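Local coordinates for protein ATP12 ATPase (Paracoccus denitrificans, PDB 2R31) that probably acts as a chaperone in the assembly of the F1 part of ATP synthase, at residues Ala75-Ala78 and Ile79-Ala83; Pro176-Leu179 and Ile180-Leu183. One frame throughout, in Å; residues are numbered along the deposited sequence. Where two conformers were deposited one is given.

How the interactions relate
Interaction 1 (75-83) comes first along the chain and interaction 2 (176-183) follows it, with no overlap. Their centres lie about 21 Å apart and their nearest atoms about 13 Å apart, so they do not touch. Interaction 1 lies late in helix 70-82, where the helix widens. Interaction 2 is the turn after helix 163-174 and the start of helix 179-186. Helix 163-174 links them: Ala78 and Val82 pack on it, and its chain runs on into Pro176. Interaction 1 thus holds a pi-type widening and interaction 2 caps the N-terminus of a helix, within a largely helical chaperone.

Interaction 1 (Ala75-Ala78 and Ile79-Ala83); sequences ANSA and IEKVA
Ala75 pairs with Ile79, and Asn76 with Glu80, through backbone bonds four residues apart, as in an ordinary alpha helix. Ile79 N gives to Ala75 O at 3.0 Å, and Glu80 N to Asn76 O at 2.9 Å. The pattern then changes at Ser77. Its carbonyl O takes two N-H groups, Lys81 N and Val82 N, each at 2.9 Å. The bond from Val82 N is the straighter, 163° at the hydrogen against 148° for Lys81 N. Ala83 N reaches five residues back to Ala78 O, at 2.8 Å and in the carbonyl plane. Helix 70-82 therefore passes from alpha to wider pi-type turns here.

Among the side chains, Ile79 lays CG1 and CD1 beside Ala75 O in one of its two modelled conformers. Glu80 passes Asn76 O with CB and CG, the latter at 3.4 Å. Beyond CG its chain is extended, and OE2 is hydrogen-bonded to Thr36 OG1 and Gly38 N. The Lys81 chain bends at chi3 (-41°) and runs alongside Ser77. The close approach of its CE to the serine side chain is unusually tight, and it is doubtful because Ser77 has two deposited conformers.

Outside the contact, Ala78 and Val82 pack on helix 163-174, while Ile79 touches Gln40 and Leu42. Asn76 lies against Thr36 and Pro37, beside the site where Glu80 is held.

The chemistry is mainly that of the backbone. One carbonyl shared by two donors carries the change of turn, and the Glu80 carboxylate ties this end of the helix to the loop at Thr36 and Gly38.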
ATOM      1  N   ALA A  75       7.519  -7.203  -5.045  1.00  6.02           N
ATOM      2  CA  ALA A  75       7.720  -7.542  -6.449  1.00  5.94           C
ATOM      3  C   ALA A  75       7.163  -8.908  -6.780  1.00  5.77           C
ATOM      4  O   ALA A  75       6.562  -9.100  -7.850  1.00  6.60           O
ATOM      5  CB  ALA A  75       9.195  -7.458  -6.794  1.00  6.90           C
ATOM      6  N   ASN A  76       7.336  -9.881  -5.886  1.00  6.59           N
ATOM      7  CA  ASN A  76       6.759 -11.208  -6.099  1.00  7.22           C
ATOM      8  C   ASN A  76       5.254 -11.085  -6.245  1.00  7.62           C
ATOM      9  O   ASN A  76       4.617 -11.729  -7.092  1.00  9.05           O
ATOM     10  CB  ASN A  76       7.104 -12.132  -4.939  1.00  8.42           C
ATOM     11  CG  ASN A  76       8.541 -12.592  -4.925  1.00  8.71           C
ATOM     12  OD1 ASN A  76       9.234 -12.567  -5.931  1.00  9.10           O
ATOM     13  ND2 ASN A  76       8.955 -13.080  -3.737  1.00  9.67           N
ATOM     14  N   SER A  77       4.594 -10.284  -5.403  0.71  7.55           N
ATOM     15  CA  SER A  77       3.137 -10.086  -5.499  0.71  8.05           C
ATOM     16  C   SER A  77       2.748  -9.379  -6.778  0.71  7.23           C
ATOM     17  O   SER A  77       1.774  -9.715  -7.420  0.71  8.92           O
ATOM     18  CB  SER A  77       2.658  -9.337  -4.267  0.71  9.33           C
ATOM     19  OG  SER A  77       1.263  -9.130  -4.363  0.71 13.66           O
ATOM     20  N   ALA A  78       3.527  -8.369  -7.162  1.00  6.69           N
ATOM     21  CA  ALA A  78       3.234  -7.679  -8.416  1.00  6.80           C
ATOM     22  C   ALA A  78       3.209  -8.668  -9.572  1.00  7.03           C
ATOM     23  O   ALA A  78       2.328  -8.657 -10.434  1.00  8.39           O
ATOM     24  CB  ALA A  78       4.257  -6.583  -8.685  1.00  6.81           C
ATOM     25  N   ILE A  79       4.217  -9.528  -9.652  0.76  7.06           N
ATOM     26  CA  ILE A  79       4.374 -10.437 -10.779  0.76  7.96           C
ATOM     27  C   ILE A  79       3.385 -11.579 -10.697  0.76  8.30           C
ATOM     28  O   ILE A  79       2.750 -11.932 -11.729  0.76  8.94           O
ATOM     29  CB  ILE A  79       5.838 -10.928 -10.849  0.76  8.06           C
ATOM     30  CG1 ILE A  79       6.769  -9.775 -11.171  0.76  8.64           C
ATOM     31  CG2 ILE A  79       5.986 -12.076 -11.881  0.76 11.13           C
ATOM     32  CD1 ILE A  79       8.218  -9.982 -10.793  0.76  9.57           C
ATOM     33  N   GLU A  80       3.214 -12.209  -9.539  1.00  8.82           N
ATOM     34  CA  GLU A  80       2.424 -13.418  -9.419  1.00 10.24           C
ATOM     35  C   GLU A  80       0.925 -13.149  -9.250  1.00 10.68           C
ATOM     36  O   GLU A  80       0.118 -14.007  -9.668  1.00 12.24           O
ATOM     37  CB  GLU A  80       2.856 -14.270  -8.231  1.00 11.03           C
ATOM     38  CG  GLU A  80       4.285 -14.795  -8.421  1.00 12.18           C
ATOM     39  CD  GLU A  80       4.661 -15.884  -7.503  1.00 18.07           C
ATOM     40  OE1 GLU A  80       3.998 -16.124  -6.463  1.00 30.10           O
ATOM     41  OE2 GLU A  80       5.604 -16.659  -7.757  1.00 16.76           O
ATOM     42  N   LYS A  81       0.549 -12.040  -8.637  1.00 10.04           N
ATOM     43  CA  LYS A  81      -0.824 -11.744  -8.229  1.00 12.45           C
ATOM     44  C   LYS A  81      -1.413 -10.541  -8.927  1.00 12.77           C
ATOM     45  O   LYS A  81      -2.466 -10.630  -9.530  1.00 19.04           O
ATOM     46  CB  LYS A  81      -0.907 -11.638  -6.710  1.00 13.89           C
ATOM     47  CG  LYS A  81      -0.440 -12.850  -5.945  1.00 24.76           C
ATOM     48  CD  LYS A  81      -0.166 -12.904  -4.484  1.00 32.61           C
ATOM     49  CE  LYS A  81       0.525 -11.767  -3.805  1.00 33.99           C
ATOM     50  NZ  LYS A  81       0.310 -11.577  -2.360  1.00 42.60           N
ATOM     51  N   VAL A  82      -0.772  -9.391  -8.843  1.00  9.13           N
ATOM     52  CA  VAL A  82      -1.430  -8.164  -9.285  1.00  9.25           C
ATOM     53  C   VAL A  82      -1.386  -7.967 -10.783  1.00 10.02           C
ATOM     54  O   VAL A  82      -2.445  -7.763 -11.394  1.00 12.77           O
ATOM     55  CB  VAL A  82      -0.872  -6.927  -8.556  1.00  8.86           C
ATOM     56  CG1 VAL A  82      -1.525  -5.681  -9.081  1.00 10.07           C
ATOM     57  CG2 VAL A  82      -1.023  -7.104  -7.046  1.00 10.33           C
ATOM     58  N   ALA A  83      -0.240  -8.088 -11.420  1.00 10.07           N
ATOM     59  CA  ALA A  83      -0.198  -7.920 -12.858  1.00 10.49           C
ATOM     60  C   ALA A  83      -1.105  -8.925 -13.585  1.00 11.34           C
ATOM     61  O   ALA A  83      -1.869  -8.489 -14.470  1.00 12.52           O
ATOM     62  CB  ALA A  83       1.240  -7.994 -13.438  1.00 11.94           C
TER

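Interaction 2 (Pro176-Leu179 and Ile180-Leu183); sequences PGSL and ILGL
Ser178 is the N-cap of helix 179-186, and its OG accepts from Leu181 N. This capping bond is 2.9 Å long from Leu181 N to Ser178 OG and almost straight at 172°. The serine OG is set anti to its own backbone N (chi1 176°), which turns it to the first turn of the helix. The same OG is hydrogen-bonded to Asp100 OD1. The other carboxylate oxygen, Asp100 OD2, takes Ile180 N. Ile180 N is also 3.3 Å from Ser178 OG, but at a poor angle for a bond between them.

The next two donors use backbone acceptors. Gly182 N bonds to Ser178 O at 3.2 Å, and Leu183 N to Leu179 O at 2.8 Å. Further back, Gly177 pairs through its backbone with Leu101.

Apolar contacts flank these bonds. Leu179 CG meets Leu183 CD1 at 3.8 Å, and the two side chains cross obliquely. Both also touch Leu154 of helix 148-159. Leu181 lies against the CB of Ser178, and its CD1 is 4.2 Å from Pro176 CB.

The first-turn N-H groups of Ile180 and Leu181 are thus met by one carboxylate and one hydroxyl, inside a buried contact. If Asp100 is ionised, as is likely, its charge would lie at the positive end of the helix dipole and would probably stabilise both.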
ATOM      1  N   PRO A 176      -5.803   0.958   5.895  1.00  7.25           N
ATOM      2  CA  PRO A 176      -6.643   1.933   6.547  1.00  8.36           C
ATOM      3  C   PRO A 176      -8.106   1.874   6.150  1.00  7.40           C
ATOM      4  O   PRO A 176      -8.977   2.445   6.810  1.00  9.37           O
ATOM      5  CB  PRO A 176      -5.995   3.250   6.118  1.00  9.56           C
ATOM      6  CG  PRO A 176      -5.402   3.002   4.751  1.00 10.04           C
ATOM      7  CD  PRO A 176      -4.865   1.560   4.925  1.00  7.57           C
ATOM      8  N   GLY A 177      -8.399   1.206   5.031  1.00  6.90           N
ATOM      9  CA  GLY A 177      -9.764   1.144   4.518  1.00  7.18           C
ATOM     10  C   GLY A 177     -10.242   2.388   3.802  1.00  6.32           C
ATOM     11  O   GLY A 177     -11.435   2.740   3.894  1.00  7.11           O
ATOM     12  N   SER A 178      -9.371   3.042   3.071  1.00  6.40           N
ATOM     13  CA  SER A 178      -9.683   4.293   2.411  1.00  5.84           C
ATOM     14  C   SER A 178      -8.968   4.382   1.064  1.00  5.54           C
ATOM     15  O   SER A 178      -7.737   4.399   1.005  1.00  5.91           O
ATOM     16  CB  SER A 178      -9.251   5.485   3.265  1.00  6.44           C
ATOM     17  OG  SER A 178      -9.456   6.709   2.604  1.00  6.65           O
ATOM     18  N   LEU A 179      -9.765   4.498  -0.019  1.00  5.79           N
ATOM     19  CA  LEU A 179      -9.145   4.835  -1.301  1.00  5.33           C
ATOM     20  C   LEU A 179      -8.570   6.227  -1.281  1.00  5.37           C
ATOM     21  O   LEU A 179      -7.498   6.444  -1.868  1.00  6.15           O
ATOM     22  CB  LEU A 179     -10.201   4.684  -2.433  1.00  5.98           C
ATOM     23  CG  LEU A 179      -9.645   4.999  -3.817  1.00  5.99           C
ATOM     24  CD1 LEU A 179      -8.507   4.111  -4.212  1.00  6.54           C
ATOM     25  CD2 LEU A 179     -10.785   4.887  -4.838  1.00  8.10           C
ATOM     26  N   ILE A 180      -9.264   7.191  -0.666  1.00  5.71           N
ATOM     27  CA  ILE A 180      -8.745   8.555  -0.665  1.00  6.09           C
ATOM     28  C   ILE A 180      -7.388   8.636   0.029  1.00  5.76           C
ATOM     29  O   ILE A 180      -6.469   9.300  -0.484  1.00  6.19           O
ATOM     30  CB  ILE A 180      -9.752   9.537  -0.078  1.00  7.38           C
ATOM     31  CG1 ILE A 180     -11.082   9.520  -0.855  1.00  8.83           C
ATOM     32  CG2 ILE A 180      -9.165  10.942  -0.002  1.00  8.47           C
ATOM     33  CD1 ILE A 180     -10.948   9.602  -2.397  1.00 11.41           C
ATOM     34  N   LEU A 181      -7.233   7.993   1.195  1.00  5.75           N
ATOM     35  CA  LEU A 181      -5.923   8.044   1.829  1.00  6.00           C
ATOM     36  C   LEU A 181      -4.865   7.367   1.010  1.00  5.70           C
ATOM     37  O   LEU A 181      -3.705   7.830   0.940  1.00  6.73           O
ATOM     38  CB  LEU A 181      -5.955   7.426   3.232  1.00  6.29           C
ATOM     39  CG  LEU A 181      -6.803   8.162   4.284  1.00  6.96           C
ATOM     40  CD1 LEU A 181      -6.751   7.396   5.594  1.00  8.01           C
ATOM     41  CD2 LEU A 181      -6.351   9.593   4.476  1.00  9.04           C
ATOM     42  N   GLY A 182      -5.178   6.246   0.342  1.00  5.67           N
ATOM     43  CA  GLY A 182      -4.180   5.606  -0.488  1.00  5.78           C
ATOM     44  C   GLY A 182      -3.762   6.464  -1.687  1.00  5.54           C
ATOM     45  O   GLY A 182      -2.570   6.599  -1.987  1.00  5.81           O
ATOM     46  N   LEU A 183      -4.763   7.030  -2.375  1.00  5.64           N
ATOM     47  CA  LEU A 183      -4.459   7.917  -3.492  1.00  5.47           C
ATOM     48  C   LEU A 183      -3.682   9.150  -3.026  1.00  5.60           C
ATOM     49  O   LEU A 183      -2.789   9.622  -3.724  1.00  6.34           O
ATOM     50  CB  LEU A 183      -5.721   8.340  -4.248  1.00  5.99           C
ATOM     51  CG  LEU A 183      -6.424   7.204  -4.998  1.00  6.05           C
ATOM     52  CD1 LEU A 183      -7.722   7.710  -5.583  1.00  7.30           C
ATOM     53  CD2 LEU A 183      -5.561   6.598  -6.060  1.00  7.04           C
TER